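Local coordinates for extracellular solute-binding protein, family 3 (Methylophaga aminisulfidivorans MP, PDB 5SV6) that is of unknown function but has a periplasmic binding protein-like architecture and is probably linked to methanol dehydrogenase, at residues Leu47-Ala52 with Gln69-Leu74; Ala118-Tyr123 with Thr270-Ala275. One frame throughout, in Å; residues are numbered along the deposited sequence.

The two interactions lie side by side in one part of the fold, with centres about 13 Å apart. Interaction 1 closes before interaction 2 opens, so they follow in series. Interaction 1 packs helix 66-77 on strand 47-52. Interaction 2 packs the end of helix 262-274 on the chain at 118-123. Both reach the same mixed sheet, through strands 47-52 and 118-133. They also touch directly: L74 CD1 lies 3.7 Å from A271 CB, and L70 CD1 lies 3.8 Å from Y123 CE2. Helix 66-77 thus packs against both the first strand and a helix from near the C-terminus, which packs distant parts of the sequence together beside one sheet.

Interaction 1: residues Leu47-Ala52 with Gln69-Leu74; sequences LKVCAA and QLAKIL
L47 and V49 of strand 47-52 face L74 and A71 of helix 66-77. The L47 side chain can be followed outward. CG stands anti to the backbone N (chi1 -171°), which carries the branch toward the helix. CB, CG and CD1 all stay farther from the L74 side chain than CD2 does. CD2 makes the contact: it lies 4.0 Å from L74 CG and equally near L74 CD2. The two leucine side chains cross at about a right angle. One methyl of L47 rests against the CG-CD2 branch of L74, while L74 CD1 stays farther off. Two residues along the strand, V49 CG2 approaches A71 CB at 4.3 Å. The small alanine lets the helix backbone come close here: the CA atoms of V49 and A71 are 7.4 Å apart. V49 also touches M108 of strand 106-111. Strand 47-52 runs parallel to strand 82-87, and helix 66-77 lies between them in sequence, a beta-alpha-beta crossover. No hydrogen bond joins the two segments, and all four touching residues are buried. The contact is therefore purely apolar, resting on the exclusion of water and close fit rather than on directional bonds.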
# COMPACT_ATOMS: atom_id res chain seq x y z
N LEU A 47 18.27 -15.64 3.01
CA LEU A 47 17.77 -14.27 2.93
C LEU A 47 16.74 -14.07 4.03
O LEU A 47 15.64 -14.63 3.97
CB LEU A 47 17.13 -14.01 1.56
CG LEU A 47 16.75 -12.56 1.26
CD1 LEU A 47 17.99 -11.70 1.03
CD2 LEU A 47 15.80 -12.45 0.06
N LYS A 48 17.10 -13.30 5.05
CA LYS A 48 16.18 -13.08 6.17
C LYS A 48 15.27 -11.89 5.87
O LYS A 48 15.72 -10.75 5.86
CB LYS A 48 16.95 -12.86 7.47
CG LYS A 48 17.81 -14.05 7.88
CD LYS A 48 18.55 -13.76 9.19
CE LYS A 48 17.59 -13.72 10.36
NZ LYS A 48 18.29 -13.79 11.68
N VAL A 49 14.00 -12.19 5.64
CA VAL A 49 13.03 -11.17 5.24
C VAL A 49 12.11 -10.82 6.41
O VAL A 49 11.41 -11.70 6.94
CB VAL A 49 12.18 -11.66 4.05
CG1 VAL A 49 11.02 -10.70 3.75
CG2 VAL A 49 13.07 -11.89 2.82
N CYS A 50 12.13 -9.55 6.81
CA CYS A 50 11.21 -9.03 7.81
C CYS A 50 9.81 -8.99 7.19
O CYS A 50 9.62 -8.38 6.15
CB CYS A 50 11.61 -7.60 8.22
SG CYS A 50 13.39 -7.28 8.55
N ALA A 51 8.83 -9.64 7.83
CA ALA A 51 7.46 -9.63 7.28
C ALA A 51 6.39 -9.66 8.35
O ALA A 51 6.59 -10.21 9.44
CB ALA A 51 7.24 -10.79 6.28
N ALA A 52 5.24 -9.08 8.02
CA ALA A 52 4.14 -8.98 8.96
C ALA A 52 3.33 -10.27 8.95
O ALA A 52 3.02 -10.82 7.90
CB ALA A 52 3.24 -7.79 8.60
N GLN A 69 5.09 -13.89 -1.92
CA GLN A 69 5.43 -14.47 -3.21
C GLN A 69 6.67 -13.80 -3.79
O GLN A 69 7.55 -14.47 -4.32
CB GLN A 69 4.29 -14.27 -4.21
CG GLN A 69 3.20 -15.31 -4.16
CD GLN A 69 2.52 -15.45 -5.51
OE1 GLN A 69 1.42 -14.94 -5.71
NE2 GLN A 69 3.19 -16.12 -6.45
N LEU A 70 6.73 -12.48 -3.69
CA LEU A 70 7.87 -11.72 -4.20
C LEU A 70 9.15 -12.10 -3.47
O LEU A 70 10.22 -12.12 -4.07
CB LEU A 70 7.62 -10.22 -4.07
CG LEU A 70 6.49 -9.68 -4.95
CD1 LEU A 70 6.26 -8.20 -4.69
CD2 LEU A 70 6.80 -9.95 -6.44
N ALA A 71 9.03 -12.38 -2.17
CA ALA A 71 10.19 -12.72 -1.36
C ALA A 71 10.78 -14.05 -1.83
O ALA A 71 12.00 -14.23 -1.87
CB ALA A 71 9.79 -12.81 0.12
N LYS A 72 9.90 -14.98 -2.17
CA LYS A 72 10.31 -16.29 -2.67
C LYS A 72 11.06 -16.15 -4.01
O LYS A 72 12.15 -16.71 -4.19
CB LYS A 72 9.09 -17.22 -2.75
CG LYS A 72 9.22 -18.56 -3.50
CD LYS A 72 10.52 -19.29 -3.27
CE LYS A 72 10.85 -19.52 -1.81
NZ LYS A 72 12.29 -19.14 -1.61
N ILE A 73 10.50 -15.37 -4.92
CA ILE A 73 11.18 -15.05 -6.17
C ILE A 73 12.55 -14.42 -5.91
O ILE A 73 13.56 -14.84 -6.50
CB ILE A 73 10.33 -14.11 -7.04
CG1 ILE A 73 9.06 -14.84 -7.50
CG2 ILE A 73 11.12 -13.61 -8.22
CD1 ILE A 73 8.08 -13.95 -8.23
N LEU A 74 12.61 -13.43 -5.03
CA LEU A 74 13.88 -12.75 -4.75
C LEU A 74 14.93 -13.71 -4.18
O LEU A 74 16.10 -13.69 -4.59
CB LEU A 74 13.65 -11.55 -3.81
CG LEU A 74 14.88 -10.72 -3.43
CD1 LEU A 74 15.60 -10.14 -4.67
CD2 LEU A 74 14.47 -9.60 -2.45

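Interaction 2: residues Ala118-Tyr123 with Thr270-Ala275; sequences ATSDPY and TALHKA
L272 CG stands anti to its carbonyl carbon (chi1 -72°) and the chain then extends (chi2 178°), which sends both methyls toward 118-123. S120 OG sits between the backbone N and the carbonyl carbon (chi1 72°), and this turns the hydroxyl toward L272 and toward the next peptide. L272 CD1 meets S120 OG at 3.4 Å and S120 CB at 3.6 Å. The same methyl lies 3.7 Å from D121 O. Its sister CD2 approaches Y123 CB at 4.2 Å and reaches the tyrosine ring obliquely. The contact is thus one leucine fork against a bent chain, with no hydrogen bond across it. Within 118-123, S120 OG donates to D121 O at 2.7 Å, from well above the carbonyl plane. It also bonds to I255 N, so this buried hydroxyl has two polar partners. Without the hydroxyl, as with an alanine here, D121 O and I255 N would probably each lose their bond to OG, and a small gap would open beside L272 CD1. At the other end, Y123 OH bonds to M108 O of strand 106-111. Strand 247-257 runs antiparallel to 118-133, and its I255 touches both L272 and Y123. N269, one turn before L272 on helix 262-274, bonds to D121 N. K280 of helix 276-286 bonds to Y123 O, so both C-terminal helices reach this part of the sheet.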
# COMPACT_ATOMS: atom_id res chain seq x y z
N ALA A 118 18.72 1.99 2.95
CA ALA A 118 19.08 2.00 1.54
C ALA A 118 17.96 1.33 0.75
O ALA A 118 17.38 0.33 1.20
CB ALA A 118 20.42 1.27 1.30
N THR A 119 17.62 1.88 -0.41
CA THR A 119 16.53 1.33 -1.21
C THR A 119 17.04 0.84 -2.56
O THR A 119 17.93 1.44 -3.17
CB THR A 119 15.39 2.35 -1.43
OG1 THR A 119 15.95 3.61 -1.84
CG2 THR A 119 14.59 2.56 -0.16
N SER A 120 16.46 -0.26 -3.02
CA SER A 120 16.84 -0.86 -4.29
C SER A 120 16.33 0.01 -5.43
O SER A 120 15.55 0.95 -5.20
CB SER A 120 16.19 -2.24 -4.40
OG SER A 120 14.80 -2.10 -4.62
N ASP A 121 16.75 -0.31 -6.65
CA ASP A 121 16.04 0.17 -7.83
C ASP A 121 14.57 -0.16 -7.61
O ASP A 121 14.23 -1.25 -7.13
CB ASP A 121 16.53 -0.53 -9.10
CG ASP A 121 18.01 -0.31 -9.38
OD1 ASP A 121 18.53 0.76 -9.00
OD2 ASP A 121 18.66 -1.20 -9.97
N PRO A 122 13.67 0.79 -7.95
CA PRO A 122 12.23 0.52 -7.80
C PRO A 122 11.82 -0.69 -8.64
O PRO A 122 12.27 -0.79 -9.78
CB PRO A 122 11.57 1.78 -8.36
CG PRO A 122 12.64 2.83 -8.36
CD PRO A 122 13.95 2.11 -8.53
N TYR A 123 11.00 -1.58 -8.10
CA TYR A 123 10.56 -2.73 -8.90
C TYR A 123 9.11 -2.58 -9.37
O TYR A 123 8.64 -3.38 -10.18
CB TYR A 123 10.83 -4.08 -8.20
CG TYR A 123 10.12 -4.28 -6.87
CD1 TYR A 123 10.69 -3.87 -5.67
CD2 TYR A 123 8.90 -4.94 -6.82
CE1 TYR A 123 10.03 -4.07 -4.46
CE2 TYR A 123 8.25 -5.16 -5.63
CZ TYR A 123 8.81 -4.72 -4.45
OH TYR A 123 8.13 -4.95 -3.27
N THR A 270 20.66 -6.70 -8.69
CA THR A 270 20.96 -7.64 -9.77
C THR A 270 19.82 -8.63 -9.90
O THR A 270 19.37 -8.92 -11.01
CB THR A 270 22.29 -8.37 -9.49
OG1 THR A 270 23.36 -7.43 -9.63
CG2 THR A 270 22.52 -9.53 -10.47
N ALA A 271 19.33 -9.14 -8.77
CA ALA A 271 18.28 -10.14 -8.79
C ALA A 271 16.97 -9.55 -9.31
O ALA A 271 16.26 -10.18 -10.08
CB ALA A 271 18.08 -10.75 -7.41
N LEU A 272 16.65 -8.33 -8.87
CA LEU A 272 15.43 -7.63 -9.29
C LEU A 272 15.37 -7.49 -10.80
O LEU A 272 14.34 -7.72 -11.42
CB LEU A 272 15.35 -6.24 -8.66
CG LEU A 272 15.03 -6.22 -7.16
CD1 LEU A 272 15.02 -4.79 -6.62
CD2 LEU A 272 13.69 -6.89 -6.95
N HIS A 273 16.48 -7.09 -11.40
CA HIS A 273 16.52 -6.96 -12.84
C HIS A 273 16.33 -8.34 -13.50
O HIS A 273 15.53 -8.50 -14.43
CB HIS A 273 17.82 -6.29 -13.29
CG HIS A 273 17.83 -5.92 -14.74
ND1 HIS A 273 18.60 -6.59 -15.67
CD2 HIS A 273 17.14 -4.98 -15.43
CE1 HIS A 273 18.39 -6.07 -16.86
NE2 HIS A 273 17.51 -5.09 -16.75
N LYS A 274 17.03 -9.34 -12.99
CA LYS A 274 16.95 -10.70 -13.55
C LYS A 274 15.55 -11.28 -13.47
O LYS A 274 15.07 -11.91 -14.42
CB LYS A 274 17.93 -11.64 -12.84
CG LYS A 274 19.22 -11.88 -13.61
CD LYS A 274 19.93 -13.17 -13.18
CE LYS A 274 20.76 -12.94 -11.94
NZ LYS A 274 21.48 -14.16 -11.47
N ALA A 275 14.88 -11.07 -12.34
CA ALA A 275 13.59 -11.68 -12.10
C ALA A 275 12.43 -10.77 -12.47
O ALA A 275 11.28 -11.08 -12.15
CB ALA A 275 13.48 -12.10 -10.64